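Transcriptional regulator, MarR family (Neisseria meningitidis serogroup B, PDB 3G3Z) probably binds DNA as a dimeric winged helix-turn-helix transcription factor of the MarR family and regulates gene expression. Local coordinates at the interface of chains A and B. Coordinates in Å, arbitrary orientation; residue numbers count along the deposited sequence, not the author numbering. Chains: chain A/B, Transcriptional regulator, MarR family.

Contact 1: the interface of chains A and B. Residues chain A 117, 121, 124; chain B 124, 128, 131.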
# COMPACT_ATOMS: atom_id res chain seq x y z
N PHE A 117 -15.57 -6.07 -11.66
CA PHE A 117 -14.43 -5.53 -12.38
C PHE A 117 -14.25 -6.14 -13.77
O PHE A 117 -13.96 -5.43 -14.71
CB PHE A 117 -13.15 -5.59 -11.55
CG PHE A 117 -12.15 -4.54 -11.93
CD1 PHE A 117 -12.44 -3.19 -11.71
CD2 PHE A 117 -10.96 -4.88 -12.55
CE1 PHE A 117 -11.55 -2.20 -12.07
CE2 PHE A 117 -10.05 -3.89 -12.93
CZ PHE A 117 -10.35 -2.54 -12.68
N ARG A 121 -10.44 -6.72 -18.06
CA ARG A 121 -10.07 -5.48 -17.39
C ARG A 121 -9.12 -5.72 -16.21
O ARG A 121 -8.26 -4.88 -15.92
CB ARG A 121 -11.34 -4.81 -16.90
CG ARG A 121 -11.22 -3.39 -16.43
CD ARG A 121 -12.57 -3.09 -15.83
NE ARG A 121 -12.82 -1.69 -15.55
CZ ARG A 121 -13.93 -1.26 -14.97
NH1 ARG A 121 -14.88 -2.12 -14.62
NH2 ARG A 121 -14.08 0.04 -14.75
N ARG A 124 -5.80 -6.25 -17.66
CA ARG A 124 -5.28 -4.97 -18.11
C ARG A 124 -4.69 -4.20 -16.93
O ARG A 124 -3.59 -3.61 -17.03
CB ARG A 124 -6.36 -4.15 -18.81
CG ARG A 124 -5.88 -2.80 -19.26
CD ARG A 124 -6.91 -2.13 -20.10
NE ARG A 124 -8.01 -1.61 -19.29
CZ ARG A 124 -9.17 -1.20 -19.80
NH1 ARG A 124 -9.40 -1.28 -21.11
NH2 ARG A 124 -10.11 -0.73 -19.01
N ARG B 124 -7.70 6.16 -17.95
CA ARG B 124 -8.47 4.92 -17.86
C ARG B 124 -7.98 4.01 -16.73
O ARG B 124 -8.78 3.44 -15.99
CB ARG B 124 -8.41 4.18 -19.20
CG ARG B 124 -9.36 3.00 -19.29
CD ARG B 124 -10.80 3.48 -19.43
NE ARG B 124 -11.74 2.39 -19.19
CZ ARG B 124 -12.24 2.07 -18.00
NH1 ARG B 124 -11.90 2.77 -16.92
NH2 ARG B 124 -13.09 1.05 -17.89
N ASP B 128 -9.96 2.99 -13.54
CA ASP B 128 -10.01 1.56 -13.18
C ASP B 128 -9.69 1.34 -11.71
O ASP B 128 -10.42 0.62 -11.00
CB ASP B 128 -9.05 0.74 -14.05
CG ASP B 128 -9.64 0.36 -15.41
OD1 ASP B 128 -10.88 0.46 -15.60
OD2 ASP B 128 -8.86 -0.06 -16.28
N ALA B 131 -12.63 2.66 -9.74
CA ALA B 131 -13.71 1.68 -9.81
C ALA B 131 -13.40 0.50 -8.90
O ALA B 131 -14.26 0.08 -8.14
CB ALA B 131 -13.94 1.22 -11.25
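The carboxylate of B:Asp128 is gripped from chain A by two arginines, one at each oxygen, an example of a shared acid joining two subunits. NE of A:Arg121 gives the shorter bond, 2.9 Å to OD1, fairly straight at 158°; the oxygen lies close to the guanidinium plane, yet the N-H reaches it from above the carboxylate plane. A:Arg124 approaches differently: its NH2 donates over 3.1 Å to the syn lone pair of OD2, with guanidinium and carboxylate nearly coplanar. The two bonds, made at such different tilts, should restrict rotation of the carboxylate.

Within chain B, the poorly ordered B:Arg124 is modelled with NH1 2.8 Å from OD1 of B:Asp128, an intrachain salt bridge. Its guanidinium, equally uncertain, lies near those of both chain A arginines; the carboxylate should offset this gathering of positive charge.

Further out, A:Phe117 appears to steady A:Arg121, through its ring under CD and a weak bond from NH1 to its backbone O. With CG anti to the backbone N (chi1 -168°) and the chain then extended, CD lies over the centre of the phenyl ring, 3.8 Å above its plane, and NE is carried on to the carboxylate. CZ of the ring lies 3.8 Å from CB of B:Asp128. CB of B:Ala131 packs 3.7 Å from NH2 of A:Arg121. With its two-fold twin, this charged cluster ties the subunits' C-terminal helices together in the dimer typical of MarR regulators.

Contact 2: the interface of chains A and B. Residues chain A 109, 112-113; chain B 6, 136, 139-140, 142.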
# COMPACT_ATOMS: atom_id res chain seq x y z
N PHE A 109 -15.01 -12.55 -1.13
CA PHE A 109 -14.61 -11.17 -1.47
C PHE A 109 -14.11 -11.08 -2.91
O PHE A 109 -14.47 -10.16 -3.64
CB PHE A 109 -13.52 -10.68 -0.51
CG PHE A 109 -13.30 -9.18 -0.55
CD1 PHE A 109 -14.33 -8.29 -0.25
CD2 PHE A 109 -12.05 -8.66 -0.84
CE1 PHE A 109 -14.14 -6.93 -0.27
CE2 PHE A 109 -11.82 -7.28 -0.85
CZ PHE A 109 -12.87 -6.41 -0.57
N LYS A 112 -16.91 -11.33 -5.45
CA LYS A 112 -17.78 -10.16 -5.45
C LYS A 112 -17.13 -8.96 -6.11
O LYS A 112 -17.80 -8.17 -6.79
CB LYS A 112 -18.22 -9.80 -4.04
CG LYS A 112 -19.30 -10.71 -3.48
CD LYS A 112 -20.26 -9.91 -2.60
CE LYS A 112 -21.19 -10.81 -1.81
NZ LYS A 112 -20.51 -11.32 -0.60
N VAL A 113 -15.82 -8.81 -5.93
CA VAL A 113 -15.10 -7.65 -6.43
C VAL A 113 -14.88 -7.78 -7.93
O VAL A 113 -15.18 -6.87 -8.71
CB VAL A 113 -13.78 -7.42 -5.65
CG1 VAL A 113 -12.88 -6.42 -6.35
CG2 VAL A 113 -14.09 -6.94 -4.23
N LEU B 6 -7.95 -11.88 -6.18
CA LEU B 6 -7.67 -11.09 -4.99
C LEU B 6 -6.21 -11.24 -4.57
O LEU B 6 -5.58 -10.28 -4.16
CB LEU B 6 -8.58 -11.53 -3.84
CG LEU B 6 -9.21 -10.56 -2.84
CD1 LEU B 6 -9.26 -11.19 -1.44
CD2 LEU B 6 -8.51 -9.22 -2.79
N MSE B 136 -14.66 -2.61 -3.81
CA MSE B 136 -14.07 -3.16 -2.60
C MSE B 136 -14.67 -2.50 -1.35
O MSE B 136 -15.04 -3.21 -0.41
CB MSE B 136 -12.55 -3.01 -2.62
CG MSE B 136 -11.83 -3.91 -3.64
SE MSE B 136 -9.90 -3.52 -3.81
CE MSE B 136 -9.92 -1.65 -3.34
N THR B 139 -18.43 -3.57 -0.97
CA THR B 139 -18.52 -4.96 -0.51
C THR B 139 -18.17 -5.06 0.97
O THR B 139 -18.79 -5.82 1.72
CB THR B 139 -17.57 -5.90 -1.34
OG1 THR B 139 -17.78 -5.67 -2.74
CG2 THR B 139 -17.82 -7.37 -1.04
N ILE B 140 -17.17 -4.28 1.39
CA ILE B 140 -16.80 -4.18 2.80
C ILE B 140 -17.93 -3.56 3.63
O ILE B 140 -18.25 -4.07 4.71
CB ILE B 140 -15.46 -3.40 2.98
CG1 ILE B 140 -14.28 -4.21 2.43
CG2 ILE B 140 -15.22 -3.04 4.44
CD1 ILE B 140 -13.03 -3.39 2.18
N GLU B 142 -21.12 -3.61 3.02
CA GLU B 142 -22.17 -4.63 3.10
C GLU B 142 -21.92 -5.58 4.28
O GLU B 142 -22.82 -5.84 5.07
CB GLU B 142 -22.27 -5.41 1.79
CG GLU B 142 -22.70 -4.57 0.59
CD GLU B 142 -22.65 -5.32 -0.73
OE1 GLU B 142 -22.03 -6.41 -0.79
OE2 GLU B 142 -23.25 -4.83 -1.71
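A:Phe109 meets B:Thr139, B:Ile140, B:Met136 and B:Leu6 from several directions, showing how one aromatic ring can serve two helices of a partner subunit at once. Apolar contacts account for the pairs that touch here. On one flank of the ring, CD1 touches the methyl CG2 of B:Thr139 at 3.7 Å, while CE1 lies near CB of the same threonine; both threonine carbons come in tilted toward the face that A:Val113 covers. That methyl stands anti to the backbone N of B:Thr139 and OG1 takes the place beside it (chi1 -49°), an arrangement that turns the carbon branch toward the phenylalanine. From the opposite side of the ring plane, CG1 of B:Ile140 comes over the rim, 3.8 Å from CE1. At the far end, CZ packs against CB of B:Met136, a selenomethionine in this crystal; CB is again tilted toward the A:Val113 side, whereas the carbonyl O of B:Met136 sits at the ring edge, in plane. The other flank belongs to the N-terminal helix 5-26 of chain B: CD1 of B:Leu6 also comes in at the edge, in plane, 3.8 Å from CD2, and the two side chains cross at about a right angle.

A second set of apolar contacts involves the neighbours of the ring on helix 93-117. A:Val113, one turn further along, covers one face of A:Phe109 with CG2, which sits over the ring centre. Both valine methyls also straddle CG of B:Met136, so the valine backs the ring and extends the packing across the interface.

A:Lys112 and B:Glu142 add a charged pair. The aliphatic part of A:Lys112 passes the threonine methyl, with CB and CD each close to CG2. The chain runs on past B:Glu142, and the bend at chi4 (81°) turns the amine away from the carboxylate; any attraction between the opposite charges would be long-range. NZ of A:Lys112 lies 5.1 Å from OE1 of the B:Glu142 carboxylate.

About 15 Å separates the C-alpha centres of contact 1 and contact 2, and the same helices serve both. Helix 119-143 of chain B contributes to each, its earlier turns to contact 1 and its C-terminal turns to contact 2. Helix 93-117 of chain A likewise contributes its last residue to the first and the turns shortly before it to the second. Contact 1 adds helix 119-142 of chain A, contact 2 the N-terminal helix of chain B. A charged and an apolar patch thus lie along the same pair of helices, and two-fold symmetry repeats both, which should help fix the relative placement of the two DNA-binding lobes.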